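Long-range contact in response regulator receiver protein (Pseudoalteromonas atlantica T6c, PDB 3KTO), which probably acts as a phosphorylation-controlled switch in two-component signalling, as in other receiver domains of the CheY family: residues P7-V12 with V31-F36. Numbering follows the deposited sequence.
Sequences PIIYLV and VTIQCF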
# COMPACT_ATOMS: atom_id res chain seq x y z
N PRO A 7 31.01 3.73 -5.87
CA PRO A 7 30.21 3.56 -4.64
C PRO A 7 28.82 3.02 -4.96
O PRO A 7 28.06 3.62 -5.73
CB PRO A 7 30.13 4.92 -3.98
CG PRO A 7 31.46 5.52 -4.42
CD PRO A 7 31.60 5.08 -5.89
N ILE A 8 28.49 1.89 -4.36
CA ILE A 8 27.21 1.24 -4.60
C ILE A 8 26.37 1.09 -3.34
O ILE A 8 26.90 0.76 -2.28
CB ILE A 8 27.41 -0.16 -5.18
CG1 ILE A 8 28.43 -0.10 -6.33
CG2 ILE A 8 26.08 -0.73 -5.66
CD1 ILE A 8 28.82 -1.45 -6.88
N ILE A 9 25.07 1.33 -3.46
CA ILE A 9 24.15 1.15 -2.35
C ILE A 9 23.07 0.20 -2.84
O ILE A 9 22.39 0.47 -3.83
CB ILE A 9 23.48 2.46 -1.89
CG1 ILE A 9 24.50 3.32 -1.14
CG2 ILE A 9 22.28 2.16 -0.98
CD1 ILE A 9 23.89 4.52 -0.44
N TYR A 10 22.93 -0.93 -2.15
CA TYR A 10 21.95 -1.93 -2.52
C TYR A 10 20.59 -1.61 -1.92
O TYR A 10 20.47 -1.37 -0.71
CB TYR A 10 22.38 -3.31 -2.04
CG TYR A 10 23.68 -3.81 -2.63
CD1 TYR A 10 23.84 -3.92 -4.01
CD2 TYR A 10 24.74 -4.20 -1.81
CE1 TYR A 10 25.03 -4.39 -4.57
CE2 TYR A 10 25.93 -4.68 -2.36
CZ TYR A 10 26.07 -4.77 -3.74
OH TYR A 10 27.24 -5.24 -4.28
N LEU A 11 19.56 -1.62 -2.77
CA LEU A 11 18.19 -1.38 -2.32
C LEU A 11 17.41 -2.68 -2.47
O LEU A 11 17.33 -3.25 -3.56
CB LEU A 11 17.53 -0.28 -3.15
CG LEU A 11 16.02 -0.07 -2.94
CD1 LEU A 11 15.71 0.21 -1.48
CD2 LEU A 11 15.54 1.08 -3.81
N VAL A 12 16.85 -3.18 -1.37
CA VAL A 12 16.05 -4.40 -1.40
C VAL A 12 14.63 -3.98 -0.99
O VAL A 12 14.39 -3.59 0.15
CB VAL A 12 16.60 -5.44 -0.41
CG1 VAL A 12 15.94 -6.78 -0.64
CG2 VAL A 12 18.11 -5.58 -0.58
N VAL A 31 26.44 8.22 -6.26
CA VAL A 31 26.35 6.79 -5.94
C VAL A 31 25.46 6.02 -6.89
O VAL A 31 24.55 6.60 -7.49
CB VAL A 31 25.80 6.56 -4.50
CG1 VAL A 31 24.36 7.01 -4.43
CG2 VAL A 31 25.91 5.09 -4.11
N THR A 32 25.72 4.72 -7.02
CA THR A 32 24.94 3.83 -7.88
C THR A 32 23.94 3.03 -7.04
O THR A 32 24.34 2.31 -6.12
CB THR A 32 25.83 2.79 -8.61
OG1 THR A 32 26.74 3.45 -9.49
CG2 THR A 32 24.96 1.82 -9.40
N ILE A 33 22.66 3.11 -7.38
CA ILE A 33 21.65 2.36 -6.64
C ILE A 33 21.30 1.05 -7.35
O ILE A 33 20.55 1.06 -8.32
CB ILE A 33 20.36 3.18 -6.46
CG1 ILE A 33 20.67 4.51 -5.76
CG2 ILE A 33 19.34 2.38 -5.66
CD1 ILE A 33 21.30 4.36 -4.38
N GLN A 34 21.87 -0.05 -6.87
CA GLN A 34 21.59 -1.37 -7.43
C GLN A 34 20.44 -1.98 -6.62
O GLN A 34 20.55 -2.18 -5.41
CB GLN A 34 22.83 -2.24 -7.35
CG GLN A 34 22.63 -3.64 -7.88
CD GLN A 34 23.93 -4.31 -8.27
OE1 GLN A 34 24.98 -4.07 -7.66
NE2 GLN A 34 23.88 -5.15 -9.29
N CYS A 35 19.34 -2.28 -7.31
CA CYS A 35 18.13 -2.80 -6.67
C CYS A 35 17.83 -4.28 -6.79
O CYS A 35 18.26 -4.95 -7.74
CB CYS A 35 16.92 -2.02 -7.18
SG CYS A 35 17.12 -0.24 -7.03
N PHE A 36 17.06 -4.78 -5.83
CA PHE A 36 16.66 -6.19 -5.76
C PHE A 36 15.23 -6.26 -5.25
O PHE A 36 14.87 -5.57 -4.30
CB PHE A 36 17.59 -6.94 -4.81
CG PHE A 36 19.01 -6.99 -5.29
CD1 PHE A 36 19.41 -7.96 -6.21
CD2 PHE A 36 19.93 -6.05 -4.86
CE1 PHE A 36 20.72 -7.98 -6.70
CE2 PHE A 36 21.24 -6.06 -5.35
CZ PHE A 36 21.63 -7.03 -6.27
O HOH W 1 27.09 -5.62 -6.91
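Five backbone hydrogen bonds join residues 7-12 to residues 31-36, zigzagging between them in parallel register. Thr32 N reaches Pro7 O at 2.9 Å, almost straight and nearly along the C=O axis, and Ile9 N meets Thr32 O in the same manner. Farther along, Gln34 N sits above the carbonyl plane of Ile9 and bends to its O at 3.1 Å; Leu11 N to Gln34 O and Phe36 N to Leu11 O (2.8 Å) complete the ladder. One water bridges the side chains, donating to Gln34 OE1 and hydrogen-bonded to Tyr10 OH at 2.7 Å, while Ser48 N also bonds that hydroxyl. Gln34, with CG anti to the backbone N (chi1 178°), extends alongside Tyr10 and brings OE1 to the ring edge, 3.1 Å from Tyr10 CE1. With helix 16-26 the strands form the first beta-alpha-beta crossover of the receiver fold, strand 32-36 at the border of the chain's sheet and strand 8-12 one place inward, beside strand 51-57. On the Tyr10 face, Phe36 CE2 packs 3.6 Å from Tyr10 CD1, the two rings inclined at 61°, and Phe42 meets both rings edge-to-face. An alanine in place of Tyr10 would remove the ring and hydroxyl, and so would probably loosen this aromatic cluster and cost Ser48 N and the bridging water a partner. Ile8 CG2 rests beside Gln34 CB on this face. The reverse face, toward helix 16-26, is mostly aliphatic, with the Cys35 thiol among the side chains: Ile33 CD1 turns back to Ile9 CB at 3.8 Å, its CG2 faces Leu11 CB, and Leu11 CD2 touches Cys35 SG. Just before strand 32-36 the Val31 side chain crosses that of Ile9 at about a right angle, its CG2 3.7 Å from Ile9 CG1.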